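Local coordinates for protein gamma-glutamyl-gamma-aminobutyraldehyde dehydrogenase (PDB 4LIH) that probably oxidises aldehydes, among them gamma-glutamyl-gamma-aminobutyraldehyde, to carboxylic acids with NAD(P)+ as an aldehyde dehydrogenase assembled from four copies of the chain, at residues I426-E431 and R451-G456; Y432-A437 and F471-Y476. One frame throughout, in Å; residues are numbered along the deposited sequence.

In the fold
Following the chain from its N terminus, helix 420-428 runs out into residues 426-431, which lead through 432-437 into strand 435-439; helix 443-452 then returns the chain through 451-456 to strand 457-460, and the loop carrying 471-476 comes last. Interaction 1 closes the loop from 426-431 to 451-456, interaction 2 the loop from 432-437 to 471-476. Because their segments alternate, the two loops cross. Their centres lie about 9 Å apart, and Gly456 N probably donates to Gly433 O. Interaction 1 joins two helix ends beside the sheet; interaction 2 ties the start of strand 435-439 to a loop by the predicted active site. Both also touch the second subunit.

Interaction 1: residues I426-E431 and R451-G456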
ATOM      1  N   ILE A 426      13.287 -28.228 -17.541  1.00 11.80           N
ATOM      2  CA  ILE A 426      13.262 -29.345 -16.575  1.00 11.56           C
ATOM      3  C   ILE A 426      12.688 -28.880 -15.211  1.00 11.30           C
ATOM      4  O   ILE A 426      11.837 -29.544 -14.620  1.00 11.04           O
ATOM      5  CB  ILE A 426      14.684 -29.952 -16.403  1.00 11.66           C
ATOM      6  CG1 ILE A 426      15.148 -30.616 -17.722  1.00 11.88           C
ATOM      7  CG2 ILE A 426      14.710 -30.952 -15.247  1.00 11.56           C
ATOM      8  CD1 ILE A 426      16.627 -30.975 -17.707  1.00 12.08           C
ATOM      9  N   ALA A 427      13.140 -27.713 -14.750  1.00 11.23           N
ATOM     10  CA  ALA A 427      12.705 -27.171 -13.469  1.00 10.96           C
ATOM     11  C   ALA A 427      11.186 -27.071 -13.460  1.00 10.94           C
ATOM     12  O   ALA A 427      10.560 -27.559 -12.528  1.00 10.48           O
ATOM     13  CB  ALA A 427      13.322 -25.819 -13.220  1.00 11.04           C
ATOM     14  N   ASN A 428      10.606 -26.525 -14.527  1.00 10.92           N
ATOM     15  CA  ASN A 428       9.165 -26.264 -14.523  1.00 11.13           C
ATOM     16  C   ASN A 428       8.330 -27.481 -14.919  1.00 11.30           C
ATOM     17  O   ASN A 428       7.113 -27.404 -14.902  1.00 11.15           O
ATOM     18  CB  ASN A 428       8.823 -25.125 -15.473  1.00 11.07           C
ATOM     19  CG  ASN A 428       9.237 -23.770 -14.939  1.00 10.92           C
ATOM     20  OD1 ASN A 428       9.270 -23.546 -13.734  1.00 10.76           O
ATOM     21  ND2 ASN A 428       9.500 -22.836 -15.853  1.00 10.99           N
ATOM     22  N   ASP A 429       8.974 -28.566 -15.341  1.00 11.78           N
ATOM     23  CA  ASP A 429       8.255 -29.753 -15.857  1.00 12.35           C
ATOM     24  C   ASP A 429       7.863 -30.621 -14.675  1.00 12.09           C
ATOM     25  O   ASP A 429       8.472 -31.669 -14.415  1.00 12.51           O
ATOM     26  CB  ASP A 429       9.109 -30.554 -16.816  1.00 12.80           C
ATOM     27  CG  ASP A 429       8.340 -31.687 -17.532  1.00 13.81           C
ATOM     28  OD1 ASP A 429       7.076 -31.734 -17.535  1.00 13.93           O
ATOM     29  OD2 ASP A 429       9.047 -32.520 -18.130  1.00 14.03           O
ATOM     30  N   THR A 430       6.844 -30.172 -13.973  1.00 11.85           N
ATOM     31  CA  THR A 430       6.383 -30.822 -12.773  1.00 11.76           C
ATOM     32  C   THR A 430       4.995 -30.269 -12.435  1.00 11.73           C
ATOM     33  O   THR A 430       4.691 -29.122 -12.774  1.00 11.61           O
ATOM     34  CB  THR A 430       7.376 -30.622 -11.600  1.00 11.85           C
ATOM     35  OG1 THR A 430       6.865 -31.252 -10.441  1.00 11.31           O
ATOM     36  CG2 THR A 430       7.619 -29.170 -11.302  1.00 11.86           C
ATOM     37  N   GLU A 431       4.172 -31.058 -11.745  1.00 11.72           N
ATOM     38  CA  GLU A 431       2.901 -30.562 -11.230  1.00 12.09           C
ATOM     39  C   GLU A 431       3.073 -29.777  -9.932  1.00 10.79           C
ATOM     40  O   GLU A 431       2.137 -29.153  -9.485  1.00 10.32           O
ATOM     41  CB  GLU A 431       1.870 -31.699 -11.049  1.00 13.67           C
ATOM     42  CG  GLU A 431       1.182 -32.090 -12.352  1.00 15.80           C
ATOM     43  CD  GLU A 431       0.706 -30.889 -13.190  1.00 18.25           C
ATOM     44  OE1 GLU A 431      -0.299 -30.170 -12.795  1.00 20.48           O
ATOM     45  OE2 GLU A 431       1.371 -30.626 -14.249  1.00 21.25           O
ATOM     46  N   ARG A 451      12.441 -15.029 -12.735  1.00 10.31           N
ATOM     47  CA  ARG A 451      11.099 -14.707 -13.242  1.00 10.26           C
ATOM     48  C   ARG A 451      10.429 -15.917 -13.892  1.00 10.43           C
ATOM     49  O   ARG A 451       9.228 -16.080 -13.825  1.00 10.07           O
ATOM     50  CB  ARG A 451      11.137 -13.597 -14.264  1.00 10.19           C
ATOM     51  CG  ARG A 451      11.329 -12.216 -13.679  1.00 10.13           C
ATOM     52  CD  ARG A 451      11.864 -11.235 -14.716  1.00 10.22           C
ATOM     53  NE  ARG A 451      11.629  -9.864 -14.272  1.00 10.11           N
ATOM     54  CZ  ARG A 451      11.616  -8.800 -15.063  1.00 10.14           C
ATOM     55  NH1 ARG A 451      11.947  -8.915 -16.343  1.00 10.27           N
ATOM     56  NH2 ARG A 451      11.330  -7.593 -14.543  1.00 10.16           N
ATOM     57  N   ARG A 452      11.231 -16.734 -14.573  1.00 10.74           N
ATOM     58  CA  ARG A 452      10.701 -17.831 -15.339  1.00 11.29           C
ATOM     59  C   ARG A 452      10.362 -19.088 -14.534  1.00 10.83           C
ATOM     60  O   ARG A 452       9.618 -19.903 -15.035  1.00 11.12           O
ATOM     61  CB  ARG A 452      11.673 -18.191 -16.464  1.00 12.09           C
ATOM     62  CG  ARG A 452      11.681 -17.138 -17.517  1.00 13.31           C
ATOM     63  CD  ARG A 452      12.894 -17.230 -18.390  1.00 14.91           C
ATOM     64  NE  ARG A 452      12.986 -18.441 -19.194  1.00 16.74           N
ATOM     65  CZ  ARG A 452      14.141 -18.845 -19.739  1.00 18.59           C
ATOM     66  NH1 ARG A 452      15.259 -18.154 -19.543  1.00 20.25           N
ATOM     67  NH2 ARG A 452      14.195 -19.936 -20.433  1.00 20.11           N
ATOM     68  N   LEU A 453      10.923 -19.258 -13.341  1.00 10.40           N
ATOM     69  CA  LEU A 453      10.656 -20.435 -12.500  1.00 10.29           C
ATOM     70  C   LEU A 453       9.253 -20.322 -11.848  1.00 10.25           C
ATOM     71  O   LEU A 453       8.949 -19.348 -11.160  1.00  9.79           O
ATOM     72  CB  LEU A 453      11.762 -20.601 -11.425  1.00 10.29           C
ATOM     73  CG  LEU A 453      13.151 -20.836 -12.071  1.00 10.30           C
ATOM     74  CD1 LEU A 453      14.326 -20.719 -11.100  1.00 10.37           C
ATOM     75  CD2 LEU A 453      13.223 -22.181 -12.782  1.00 10.47           C
ATOM     76  N   ARG A 454       8.414 -21.330 -12.086  1.00 10.24           N
ATOM     77  CA  ARG A 454       7.023 -21.272 -11.698  1.00 10.14           C
ATOM     78  C   ARG A 454       6.876 -21.827 -10.289  1.00  9.78           C
ATOM     79  O   ARG A 454       6.472 -22.973 -10.106  1.00  9.72           O
ATOM     80  CB  ARG A 454       6.169 -22.080 -12.691  1.00 10.54           C
ATOM     81  CG  ARG A 454       6.128 -21.520 -14.101  1.00 10.82           C
ATOM     82  CD  ARG A 454       5.526 -20.136 -14.174  1.00 11.07           C
ATOM     83  NE  ARG A 454       4.070 -20.154 -13.903  1.00 11.06           N
ATOM     84  CZ  ARG A 454       3.260 -19.097 -14.064  1.00 11.29           C
ATOM     85  NH1 ARG A 454       3.726 -17.932 -14.499  1.00 11.27           N
ATOM     86  NH2 ARG A 454       1.957 -19.213 -13.814  1.00 11.14           N
ATOM     87  N   ALA A 455       7.231 -20.999  -9.295  1.00  9.41           N
ATOM     88  CA  ALA A 455       7.232 -21.426  -7.912  1.00  8.97           C
ATOM     89  C   ALA A 455       6.988 -20.247  -6.998  1.00  8.76           C
ATOM     90  O   ALA A 455       7.365 -19.094  -7.315  1.00  8.89           O
ATOM     91  CB  ALA A 455       8.551 -22.143  -7.563  1.00  8.99           C
ATOM     92  N   GLY A 456       6.431 -20.533  -5.836  1.00  8.53           N
ATOM     93  CA  GLY A 456       6.043 -19.471  -4.872  1.00  8.38           C
ATOM     94  C   GLY A 456       7.216 -18.759  -4.245  1.00  8.41           C
ATOM     95  O   GLY A 456       7.124 -17.560  -3.924  1.00  8.46           O
TER
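Asn428 holds CG beside its backbone N (chi1 -73°), and a chi2 of -30° turns its carboxamide so that both polar atoms meet the backbone of residues 452-454. Arg454 N donates to Asn428 OD1 at 2.9 Å, nearly straight at 169°. Asn428 ND2 donates in turn to Arg452 O at 3.0 Å, with that oxygen close to the amide plane. Two bonds in opposite senses fix the rotation of the amide, a task suited to asparagine, which offers acceptor and donor on one short side chain. The carbonyl of Arg452, in the last turn of its helix, thereby gains a partner.

Arg454 CB lies 3.6 Å from Asn428 OD1, while the guanidinium of Arg454 leads away to Pro165 O of the second subunit. On the buried side, Ala427 CB touches Leu453 CD2 at 3.7 Å; the small methyl allows close approach, and the leucine side chain also packs on Ile282 and Ala436. The guanidinium of Arg452 forms a salt bridge with Asp421. The Asn428 carboxamide thus links the region where helix 420-428 gives out to the chain leaving helix 443-452, the helix of a beta-alpha-beta crossover between parallel strands 435-439 and 457-460.

Interaction 2: residues Y432-A437 and F471-Y476; sequences YGLAAA and FPFGGY
Gly433 and Tyr476 meet through their backbones: Tyr476 N donates to Gly433 O at 2.9 Å with an N-H...O angle of 171°. The donor stands well above the carbonyl plane. Packing is tight here, for Gly433 CA and Tyr476 CA are 4.6 Å apart, and a side-chain carbon on Gly433 would run into Tyr476 CB; glycine permits the approach. The Tyr476 ring leads away from this contact, and its OH bonds to Glu164 OE1 of the second subunit.

Leu434 continues the close packing. Its CG is anti to the backbone N (chi1 -168°), and Leu434 CD1 lies 3.4 Å from Gly474 C, against the peptide joining Gly474 to Gly475. Gly474 suits its place because its backbone angles would press a side chain against the preceding carbonyl oxygen.

Toward Phe473 the contact becomes looser and is bridged by a water. Leu434 CD2 comes only to 4.3 Å from Phe473 CZ. The water, between Leu434 and Gly474, donates to Leu434 O at 2.8 Å and accepts from Gly474 N, while also lying over the centre of one face of the Phe473 ring. That ring packs edge-to-face with Trp184 and lies near a bound MES molecule, which may mark a pocket.

Gly474 closely approaches Glu274, the predicted active-site residue. The glycine-rich loop is thus held directly by the backbone bond at Tyr476 and by methyl packing on the Gly474-Gly475 peptide, with the water bridging Gly474 N to Leu434 O and satisfying both backbone groups, consistent with a loop that helps shape the wall of the catalytic pocket.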
ATOM      1  N   TYR A 432       4.259 -29.853  -9.336  1.00 10.07           N
ATOM      2  CA  TYR A 432       4.571 -29.093  -8.134  1.00  9.70           C
ATOM      3  C   TYR A 432       5.050 -27.660  -8.468  1.00  9.52           C
ATOM      4  O   TYR A 432       5.361 -27.351  -9.637  1.00  9.58           O
ATOM      5  CB  TYR A 432       5.626 -29.834  -7.338  1.00  9.67           C
ATOM      6  CG  TYR A 432       5.137 -31.127  -6.747  1.00  9.73           C
ATOM      7  CD1 TYR A 432       4.077 -31.131  -5.848  1.00  9.72           C
ATOM      8  CD2 TYR A 432       5.715 -32.330  -7.086  1.00  9.81           C
ATOM      9  CE1 TYR A 432       3.633 -32.306  -5.272  1.00  9.99           C
ATOM     10  CE2 TYR A 432       5.277 -33.527  -6.495  1.00 10.06           C
ATOM     11  CZ  TYR A 432       4.263 -33.514  -5.598  1.00 10.08           C
ATOM     12  OH  TYR A 432       3.860 -34.736  -5.026  1.00 10.60           O
ATOM     13  N   GLY A 433       5.108 -26.804  -7.454  1.00  9.16           N
ATOM     14  CA  GLY A 433       5.558 -25.430  -7.638  1.00  9.10           C
ATOM     15  C   GLY A 433       5.756 -24.694  -6.334  1.00  8.90           C
ATOM     16  O   GLY A 433       5.310 -23.548  -6.186  1.00  9.05           O
ATOM     17  N   LEU A 434       6.365 -25.362  -5.367  1.00  8.83           N
ATOM     18  CA  LEU A 434       6.524 -24.749  -4.047  1.00  8.79           C
ATOM     19  C   LEU A 434       7.725 -23.787  -3.990  1.00  8.82           C
ATOM     20  O   LEU A 434       7.642 -22.697  -3.412  1.00  8.71           O
ATOM     21  CB  LEU A 434       6.587 -25.828  -2.955  1.00  8.74           C
ATOM     22  CG  LEU A 434       6.465 -25.294  -1.518  1.00  8.68           C
ATOM     23  CD1 LEU A 434       5.176 -24.469  -1.430  1.00  8.62           C
ATOM     24  CD2 LEU A 434       6.516 -26.375  -0.417  1.00  8.71           C
ATOM     25  N   ALA A 435       8.832 -24.180  -4.621  1.00  8.81           N
ATOM     26  CA  ALA A 435      10.017 -23.397  -4.559  1.00  8.98           C
ATOM     27  C   ALA A 435      10.959 -23.827  -5.644  1.00  9.05           C
ATOM     28  O   ALA A 435      10.761 -24.887  -6.300  1.00  9.22           O
ATOM     29  CB  ALA A 435      10.650 -23.519  -3.186  1.00  8.94           C
ATOM     30  N   ALA A 436      11.962 -22.976  -5.838  1.00  9.14           N
ATOM     31  CA  ALA A 436      13.018 -23.206  -6.798  1.00  9.03           C
ATOM     32  C   ALA A 436      14.226 -22.346  -6.441  1.00  9.03           C
ATOM     33  O   ALA A 436      14.145 -21.379  -5.667  1.00  9.03           O
ATOM     34  CB  ALA A 436      12.494 -22.863  -8.187  1.00  8.98           C
ATOM     35  N   ALA A 437      15.367 -22.677  -7.021  1.00  9.00           N
ATOM     36  CA  ALA A 437      16.553 -21.806  -6.871  1.00  8.92           C
ATOM     37  C   ALA A 437      17.452 -21.793  -8.083  1.00  9.04           C
ATOM     38  O   ALA A 437      17.406 -22.732  -8.886  1.00  8.86           O
ATOM     39  CB  ALA A 437      17.334 -22.254  -5.666  1.00  8.90           C
ATOM     40  N   PHE A 471       8.253 -12.756   3.575  1.00  7.91           N
ATOM     41  CA  PHE A 471       8.190 -13.424   2.274  1.00  7.79           C
ATOM     42  C   PHE A 471       7.050 -14.436   2.266  1.00  7.68           C
ATOM     43  O   PHE A 471       7.216 -15.500   2.838  1.00  7.48           O
ATOM     44  CB  PHE A 471       9.535 -14.127   2.011  1.00  7.82           C
ATOM     45  CG  PHE A 471      10.700 -13.197   1.849  1.00  7.90           C
ATOM     46  CD1 PHE A 471      10.701 -12.233   0.875  1.00  7.89           C
ATOM     47  CD2 PHE A 471      11.794 -13.280   2.726  1.00  8.00           C
ATOM     48  CE1 PHE A 471      11.790 -11.392   0.724  1.00  8.06           C
ATOM     49  CE2 PHE A 471      12.879 -12.456   2.570  1.00  8.14           C
ATOM     50  CZ  PHE A 471      12.898 -11.518   1.554  1.00  8.13           C
ATOM     51  N   PRO A 472       5.906 -14.120   1.591  1.00  7.70           N
ATOM     52  CA  PRO A 472       4.858 -15.154   1.490  1.00  7.72           C
ATOM     53  C   PRO A 472       5.422 -16.426   0.876  1.00  8.02           C
ATOM     54  O   PRO A 472       6.338 -16.335   0.087  1.00  7.81           O
ATOM     55  CB  PRO A 472       3.834 -14.519   0.546  1.00  7.66           C
ATOM     56  CG  PRO A 472       4.593 -13.480  -0.248  1.00  7.64           C
ATOM     57  CD  PRO A 472       5.647 -12.977   0.667  1.00  7.65           C
ATOM     58  N   PHE A 473       4.859 -17.563   1.272  1.00  8.36           N
ATOM     59  CA  PHE A 473       5.405 -18.886   1.091  1.00  8.99           C
ATOM     60  C   PHE A 473       4.237 -19.820   0.754  1.00  8.89           C
ATOM     61  O   PHE A 473       3.253 -19.874   1.474  1.00  9.03           O
ATOM     62  CB  PHE A 473       6.090 -19.298   2.405  1.00  9.64           C
ATOM     63  CG  PHE A 473       6.574 -20.694   2.428  1.00 10.21           C
ATOM     64  CD1 PHE A 473       5.683 -21.742   2.499  1.00 10.62           C
ATOM     65  CD2 PHE A 473       7.912 -20.950   2.291  1.00 11.12           C
ATOM     66  CE1 PHE A 473       6.130 -23.045   2.485  1.00 11.11           C
ATOM     67  CE2 PHE A 473       8.382 -22.270   2.275  1.00 11.53           C
ATOM     68  CZ  PHE A 473       7.488 -23.306   2.384  1.00 11.40           C
ATOM     69  N   GLY A 474       4.325 -20.522  -0.366  1.00  8.93           N
ATOM     70  CA  GLY A 474       3.237 -21.417  -0.757  1.00  8.87           C
ATOM     71  C   GLY A 474       3.317 -21.769  -2.231  1.00  8.76           C
ATOM     72  O   GLY A 474       4.226 -21.385  -2.909  1.00  9.02           O
ATOM     73  N   GLY A 475       2.333 -22.489  -2.718  1.00  8.60           N
ATOM     74  CA  GLY A 475       2.432 -23.122  -3.999  1.00  8.54           C
ATOM     75  C   GLY A 475       1.912 -22.353  -5.214  1.00  8.49           C
ATOM     76  O   GLY A 475       1.029 -21.521  -5.111  1.00  8.49           O
ATOM     77  N   TYR A 476       2.560 -22.618  -6.340  1.00  8.45           N
ATOM     78  CA  TYR A 476       1.945 -22.610  -7.672  1.00  8.49           C
ATOM     79  C   TYR A 476       1.444 -24.025  -7.911  1.00  8.85           C
ATOM     80  O   TYR A 476       1.940 -25.000  -7.288  1.00  8.86           O
ATOM     81  CB  TYR A 476       2.988 -22.310  -8.739  1.00  8.20           C
ATOM     82  CG  TYR A 476       3.409 -20.874  -8.912  1.00  7.99           C
ATOM     83  CD1 TYR A 476       3.686 -20.012  -7.807  1.00  7.78           C
ATOM     84  CD2 TYR A 476       3.607 -20.371 -10.205  1.00  7.81           C
ATOM     85  CE1 TYR A 476       4.131 -18.708  -8.024  1.00  7.73           C
ATOM     86  CE2 TYR A 476       4.026 -19.093 -10.388  1.00  7.80           C
ATOM     87  CZ  TYR A 476       4.328 -18.279  -9.314  1.00  7.70           C
ATOM     88  OH  TYR A 476       4.707 -16.994  -9.548  1.00  7.76           O
TER
HETATM   89  O   HOH W   1       7.046 -21.221  -1.124  1.00  8.51           O